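PDB 3PT5: NANS (YJHS), A 9-O-acetyl N-acetylneuraminic acid esterase from Escherichia coli O157:H7 EDL933, which probably hydrolyses the 9-O-acetyl group of 9-O-acetyl-N-acetylneuraminate, a host mucosal sialic acid that the bacterium can then use for growth. Local coordinates for residues Asp230-Cys235 with Leu331-Glu336; His206-Val211 with Tyr254-Asn259. All coordinates share one frame; numbering follows the deposited sequence.

Contact 1: residues Asp230-Cys235 with Leu331-Glu336; sequences DAPWFC and LQFWRE
Pro232 comes first along 230-235 to touch the C-terminal helix, and it lays its ring against Phe333. Its CG sits over one face of the phenyl ring, offset toward the rim, 3.8 Å from the Phe333 centroid and 22° off the ring normal, a CH-pi contact. CB of Pro232 rests near the CE1-CZ side of the same ring, while its CD reaches Trp334 CZ2 at 3.8 Å. Pro232 thus touches two aromatic residues that follow each other on the helix, its CG and CB on Phe333 and its CD at Trp334. Those two also meet: Phe333 CD2 stands over one face of the Trp334 indole, while CG of Trp334 lies in the plane of the Phe333 ring. Phe333 CG is anti to the backbone N (chi1 179°), which carries the ring out from the helix to lie against Pro232. Two residues on, Phe234 brings up CZ, 3.9 Å from Phe333 CB, and that CB lies at the edge of the Phe234 ring, in its plane. No hydrogen bond crosses this apolar contact; the indole NE1 of Trp334 instead donates to Leu184 O. Trp233, between the two touching residues, packs on helix 203-218. Strand 233-236 runs between strands 182-189 and 265-268 in the parallel part of the sheet, with helix 315-335 on the face where Ile266 also touches Pro232, Phe234 and Phe333.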
loop_
_atom_site.group_PDB
_atom_site.type_symbol
_atom_site.label_atom_id
_atom_site.label_comp_id
_atom_site.label_asym_id
_atom_site.label_seq_id
_atom_site.Cartn_x
_atom_site.Cartn_y
_atom_site.Cartn_z
ATOM N N ASP A 230 4.443 17.412 10.759
ATOM C CA ASP A 230 3.540 17.185 9.637
ATOM C C ASP A 230 4.197 16.176 8.690
ATOM O O ASP A 230 4.586 16.522 7.563
ATOM C CB ASP A 230 3.280 18.487 8.873
ATOM C CG ASP A 230 2.359 19.444 9.617
ATOM O OD1 ASP A 230 1.649 19.020 10.567
ATOM O OD2 ASP A 230 2.342 20.630 9.222
ATOM N N ALA A 231 4.272 14.922 9.134
ATOM C CA ALA A 231 4.931 13.877 8.355
ATOM C C ALA A 231 4.275 13.831 6.971
ATOM O O ALA A 231 3.053 13.936 6.872
ATOM C CB ALA A 231 4.831 12.539 9.062
ATOM N N PRO A 232 5.083 13.705 5.896
ATOM C CA PRO A 232 4.534 13.678 4.553
ATOM C C PRO A 232 3.586 12.503 4.264
ATOM O O PRO A 232 3.820 11.357 4.680
ATOM C CB PRO A 232 5.772 13.558 3.654
ATOM C CG PRO A 232 6.808 12.938 4.496
ATOM C CD PRO A 232 6.530 13.421 5.903
ATOM N N TRP A 233 2.539 12.835 3.540
ATOM C CA TRP A 233 1.650 11.875 2.899
ATOM C C TRP A 233 1.950 11.932 1.410
ATOM O O TRP A 233 1.713 12.936 0.758
ATOM C CB TRP A 233 0.177 12.198 3.153
ATOM C CG TRP A 233 -0.235 11.817 4.526
ATOM C CD1 TRP A 233 0.366 12.212 5.678
ATOM C CD2 TRP A 233 -1.346 10.984 4.909
ATOM N NE1 TRP A 233 -0.287 11.679 6.769
ATOM C CE2 TRP A 233 -1.345 10.918 6.324
ATOM C CE3 TRP A 233 -2.330 10.284 4.195
ATOM C CZ2 TRP A 233 -2.294 10.162 7.045
ATOM C CZ3 TRP A 233 -3.286 9.543 4.913
ATOM C CH2 TRP A 233 -3.259 9.494 6.319
ATOM N N PHE A 234 2.461 10.826 0.893
ATOM C CA PHE A 234 2.709 10.651 -0.527
ATOM C C PHE A 234 1.485 10.000 -1.130
ATOM O O PHE A 234 1.189 8.825 -0.881
ATOM C CB PHE A 234 3.951 9.804 -0.740
ATOM C CG PHE A 234 5.163 10.393 -0.114
ATOM C CD1 PHE A 234 5.883 11.403 -0.769
ATOM C CD2 PHE A 234 5.552 9.987 1.153
ATOM C CE1 PHE A 234 7.029 11.963 -0.167
ATOM C CE2 PHE A 234 6.681 10.538 1.764
ATOM C CZ PHE A 234 7.408 11.542 1.109
ATOM N N CYS A 235 0.718 10.814 -1.833
ATOM C CA CYS A 235 -0.606 10.374 -2.275
ATOM C C CYS A 235 -0.515 9.991 -3.746
ATOM O O CYS A 235 -0.206 10.825 -4.607
ATOM C CB CYS A 235 -1.622 11.493 -2.057
ATOM S SG CYS A 235 -1.776 11.949 -0.351
ATOM N N LEU A 331 12.642 10.218 -1.460
ATOM C CA LEU A 331 14.037 10.679 -1.416
ATOM C C LEU A 331 14.121 12.184 -1.574
ATOM O O LEU A 331 14.835 12.857 -0.823
ATOM C CB LEU A 331 14.895 9.985 -2.481
ATOM C CG LEU A 331 15.101 8.467 -2.358
ATOM C CD1 LEU A 331 15.806 7.955 -3.619
ATOM C CD2 LEU A 331 15.893 8.079 -1.103
ATOM N N GLN A 332 13.373 12.718 -2.533
ATOM C CA GLN A 332 13.325 14.158 -2.749
ATOM C C GLN A 332 12.840 14.896 -1.508
ATOM O O GLN A 332 13.448 15.885 -1.095
ATOM C CB GLN A 332 12.457 14.506 -3.936
ATOM C CG GLN A 332 12.518 15.989 -4.248
ATOM C CD GLN A 332 11.767 16.358 -5.489
ATOM O OE1 GLN A 332 11.328 17.497 -5.640
ATOM N NE2 GLN A 332 11.627 15.411 -6.405
ATOM N N PHE A 333 11.750 14.429 -0.901
ATOM C CA PHE A 333 11.207 15.120 0.255
ATOM C C PHE A 333 12.253 15.209 1.359
ATOM O O PHE A 333 12.505 16.277 1.927
ATOM C CB PHE A 333 9.970 14.422 0.806
ATOM C CG PHE A 333 9.414 15.099 2.002
ATOM C CD1 PHE A 333 8.504 16.155 1.849
ATOM C CD2 PHE A 333 9.809 14.731 3.281
ATOM C CE1 PHE A 333 8.012 16.817 2.957
ATOM C CE2 PHE A 333 9.319 15.408 4.400
ATOM C CZ PHE A 333 8.416 16.446 4.227
ATOM N N TRP A 334 12.868 14.075 1.648
ATOM C CA TRP A 334 13.801 13.994 2.762
ATOM C C TRP A 334 15.125 14.706 2.511
ATOM O O TRP A 334 15.769 15.143 3.464
ATOM C CB TRP A 334 13.922 12.550 3.246
ATOM C CG TRP A 334 12.653 12.188 3.981
ATOM C CD1 TRP A 334 11.694 11.305 3.584
ATOM C CD2 TRP A 334 12.182 12.774 5.212
ATOM N NE1 TRP A 334 10.650 11.281 4.516
ATOM C CE2 TRP A 334 10.922 12.189 5.508
ATOM C CE3 TRP A 334 12.698 13.754 6.086
ATOM C CZ2 TRP A 334 10.186 12.526 6.665
ATOM C CZ3 TRP A 334 11.971 14.100 7.218
ATOM C CH2 TRP A 334 10.725 13.464 7.513
ATOM N N ARG A 335 15.487 14.870 1.235
ATOM C CA ARG A 335 16.713 15.591 0.832
ATOM C C ARG A 335 16.549 17.108 0.732
ATOM O O ARG A 335 17.548 17.844 0.734
ATOM C CB ARG A 335 17.232 15.066 -0.501
ATOM C CG ARG A 335 18.003 13.756 -0.423
ATOM C CD ARG A 335 18.203 13.217 -1.810
ATOM N NE ARG A 335 19.133 12.089 -1.851
ATOM C CZ ARG A 335 19.177 11.195 -2.826
ATOM N NH1 ARG A 335 18.322 11.254 -3.849
ATOM N NH2 ARG A 335 20.055 10.208 -2.770
ATOM N N GLU A 336 15.317 17.583 0.567
ATOM C CA GLU A 336 15.096 19.008 0.320
ATOM C C GLU A 336 14.915 19.779 1.629
ATOM O O GLU A 336 14.619 20.971 1.612
ATOM C CB GLU A 336 13.899 19.229 -0.627
ATOM C CG GLU A 336 12.560 18.993 0.023
ATOM C CD GLU A 336 11.422 18.881 -0.978
ATOM O OE1 GLU A 336 11.675 19.087 -2.200
ATOM O OE2 GLU A 336 10.274 18.592 -0.534
#

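Contact 2: residues His206-Val211 with Tyr254-Asn259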
loop_
_atom_site.group_PDB
_atom_site.type_symbol
_atom_site.label_atom_id
_atom_site.label_comp_id
_atom_site.label_asym_id
_atom_site.label_seq_id
_atom_site.Cartn_x
_atom_site.Cartn_y
_atom_site.Cartn_z
ATOM N N HIS A 206 -13.194 15.082 4.250
ATOM C CA HIS A 206 -13.024 13.862 5.051
ATOM C C HIS A 206 -11.568 13.455 5.124
ATOM O O HIS A 206 -11.060 13.131 6.204
ATOM C CB HIS A 206 -13.843 12.678 4.510
ATOM C CG HIS A 206 -15.310 12.777 4.789
ATOM N ND1 HIS A 206 -16.270 12.382 3.881
ATOM C CD2 HIS A 206 -15.983 13.241 5.867
ATOM C CE1 HIS A 206 -17.471 12.594 4.389
ATOM N NE2 HIS A 206 -17.325 13.118 5.593
ATOM N N PHE A 207 -10.905 13.461 3.967
ATOM C CA PHE A 207 -9.477 13.151 3.891
ATOM C C PHE A 207 -8.644 14.143 4.714
ATOM O O PHE A 207 -7.818 13.727 5.538
ATOM C CB PHE A 207 -9.008 13.147 2.431
ATOM C CG PHE A 207 -7.517 12.985 2.279
ATOM C CD1 PHE A 207 -6.915 11.734 2.462
ATOM C CD2 PHE A 207 -6.708 14.081 2.006
ATOM C CE1 PHE A 207 -5.539 11.595 2.335
ATOM C CE2 PHE A 207 -5.289 13.945 1.894
ATOM C CZ PHE A 207 -4.725 12.710 2.048
ATOM N N ASN A 208 -8.881 15.440 4.508
ATOM C CA ASN A 208 -8.113 16.453 5.238
ATOM C C ASN A 208 -8.284 16.297 6.727
ATOM O O ASN A 208 -7.319 16.390 7.464
ATOM C CB ASN A 208 -8.502 17.860 4.826
ATOM C CG ASN A 208 -7.959 18.248 3.468
ATOM O OD1 ASN A 208 -7.596 17.397 2.644
ATOM N ND2 ASN A 208 -7.870 19.545 3.234
ATOM N N HIS A 209 -9.510 16.033 7.178
ATOM C CA HIS A 209 -9.750 15.872 8.602
ATOM C C HIS A 209 -9.016 14.669 9.183
ATOM O O HIS A 209 -8.505 14.701 10.311
ATOM C CB HIS A 209 -11.256 15.800 8.874
ATOM C CG HIS A 209 -11.954 17.114 8.685
ATOM N ND1 HIS A 209 -13.288 17.210 8.345
ATOM C CD2 HIS A 209 -11.503 18.387 8.802
ATOM C CE1 HIS A 209 -13.627 18.486 8.250
ATOM N NE2 HIS A 209 -12.565 19.221 8.528
ATOM N N MET A 210 -8.934 13.600 8.398
ATOM C CA MET A 210 -8.223 12.403 8.841
ATOM C C MET A 210 -6.715 12.611 8.916
ATOM O O MET A 210 -6.039 12.118 9.823
ATOM C CB MET A 210 -8.558 11.219 7.940
ATOM C CG MET A 210 -8.264 9.931 8.617
ATOM S SD MET A 210 -8.532 8.441 7.627
ATOM C CE MET A 210 -7.152 8.533 6.491
ATOM N N VAL A 211 -6.176 13.321 7.937
ATOM C CA VAL A 211 -4.756 13.663 7.976
ATOM C C VAL A 211 -4.451 14.550 9.192
ATOM O O VAL A 211 -3.484 14.311 9.886
ATOM C CB VAL A 211 -4.305 14.364 6.705
ATOM C CG1 VAL A 211 -2.875 14.790 6.841
ATOM C CG2 VAL A 211 -4.462 13.446 5.497
ATOM N N TYR A 254 -8.830 13.657 -6.554
ATOM C CA TYR A 254 -7.391 13.553 -6.771
ATOM C C TYR A 254 -6.773 14.932 -6.954
ATOM O O TYR A 254 -5.590 15.131 -6.650
ATOM C CB TYR A 254 -7.064 12.578 -7.917
ATOM C CG TYR A 254 -7.244 11.133 -7.482
ATOM C CD1 TYR A 254 -6.149 10.362 -7.097
ATOM C CD2 TYR A 254 -8.501 10.546 -7.422
ATOM C CE1 TYR A 254 -6.299 9.051 -6.661
ATOM C CE2 TYR A 254 -8.674 9.224 -6.971
ATOM C CZ TYR A 254 -7.565 8.474 -6.612
ATOM O OH TYR A 254 -7.703 7.158 -6.181
ATOM N N GLY A 255 -7.574 15.905 -7.370
ATOM C CA GLY A 255 -7.078 17.279 -7.428
ATOM C C GLY A 255 -6.734 17.778 -6.032
ATOM O O GLY A 255 -5.751 18.513 -5.845
ATOM N N ASN A 256 -7.490 17.325 -5.040
ATOM C CA ASN A 256 -7.242 17.717 -3.673
ATOM C C ASN A 256 -5.910 17.184 -3.123
ATOM O O ASN A 256 -5.385 17.682 -2.130
ATOM C CB ASN A 256 -8.401 17.305 -2.779
ATOM C CG ASN A 256 -8.243 17.823 -1.372
ATOM O OD1 ASN A 256 -8.137 19.047 -1.148
ATOM N ND2 ASN A 256 -8.253 16.909 -0.402
ATOM N N TYR A 257 -5.375 16.151 -3.756
ATOM C CA TYR A 257 -4.050 15.635 -3.380
ATOM C C TYR A 257 -2.931 16.508 -3.947
ATOM O O TYR A 257 -1.794 16.416 -3.495
ATOM C CB TYR A 257 -3.868 14.216 -3.896
ATOM C CG TYR A 257 -4.780 13.190 -3.248
ATOM C CD1 TYR A 257 -5.037 13.202 -1.872
ATOM C CD2 TYR A 257 -5.362 12.183 -4.008
ATOM C CE1 TYR A 257 -5.892 12.245 -1.281
ATOM C CE2 TYR A 257 -6.195 11.224 -3.435
ATOM C CZ TYR A 257 -6.457 11.243 -2.083
ATOM O OH TYR A 257 -7.302 10.285 -1.539
ATOM N N GLN A 258 -3.273 17.328 -4.941
ATOM C CA GLN A 258 -2.325 18.178 -5.670
ATOM C C GLN A 258 -2.411 19.639 -5.235
ATOM O O GLN A 258 -1.460 20.410 -5.404
ATOM C CB GLN A 258 -2.633 18.115 -7.171
ATOM C CG GLN A 258 -2.503 16.747 -7.778
ATOM C CD GLN A 258 -3.168 16.616 -9.146
ATOM O OE1 GLN A 258 -2.791 17.294 -10.102
ATOM N NE2 GLN A 258 -4.137 15.699 -9.249
ATOM N N ASN A 259 -3.570 20.034 -4.720
ATOM C CA ASN A 259 -3.808 21.410 -4.296
ATOM C C ASN A 259 -4.309 21.474 -2.862
ATOM O O ASN A 259 -5.153 22.305 -2.521
ATOM C CB ASN A 259 -4.821 22.080 -5.234
ATOM C CG ASN A 259 -4.328 22.148 -6.655
ATOM O OD1 ASN A 259 -3.269 22.706 -6.934
ATOM N ND2 ASN A 259 -5.095 21.555 -7.574
HETATM O O HOH W 1 -7.285 20.902 0.749
#
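Asn256 and Tyr257, in the loop after helix 247-253, meet Phe207 and Asn208 of helix 203-218, one polar pair beside one aromatic pair. Phe207 can be followed outward from CB. With CG anti to the backbone N (chi1 174°), the side chain leaves the helix toward the loop and presents a face to Tyr257. CG of Phe207 lies 4.0 Å from Tyr257 CE1; its CD1 and CD2 are about as near, and CD2 also passes Asn256 ND2. Farther out, CE1 and CE2 of Phe207 close in on the same tyrosine carbon, and CE2 additionally meets Tyr257 CD1. At the tip, Phe207 CZ comes within 3.6 Å of Tyr257 CE1. Such even spacing reflects a tyrosine carbon poised over the ring centre: a T-shaped stack, centroids 4.9 Å apart and planes at 82°, with Tyr257 giving the edge. Val211 CG2 lies over the opposite face of Phe207, toward its rim. Alongside, Asn256 ND2 donates to Asn208 OD1 at 3.2 Å in a fairly straight bond (165°), which leaves nearly in the amide plane of Asn256 but arrives tilted from the carbonyl plane of Asn208. A water completes a cycle of hydrogen bonds with the two amides, accepting from Asn208 ND2 and donating to Asn256 OD1, while Asn260 ND2 is a second donor to Asn208 OD1. Tyr257 OH bonds to Gln190 O and to Trp188 NE1. With both ends of each amide engaged, neither can flip without reversing donors and acceptors, so the bonds fix amide orientation and the aromatic pair supplies the apolar part of a join made without charged groups.

Overall arrangement
The centres of contacts 1 and 2 lie 16 Å apart, around strand 233-236 in the mixed sheet of this SGNH hydrolase. Contact 1 packs helix 315-335 on one face of the strand, and contact 2, which joins helix 203-218 to the loop before strand 265-268, lies by the other face. Their segments alternate along the chain: helix 203-218, strand 233-236, the 254-259 loop, then the last helix. The two touch at that second face, where Cys235 packs on Phe207 and Tyr257, and Trp233 on Phe207 and Met210. One strand is therefore sandwiched between helices on both faces, as in an alpha/beta/alpha architecture.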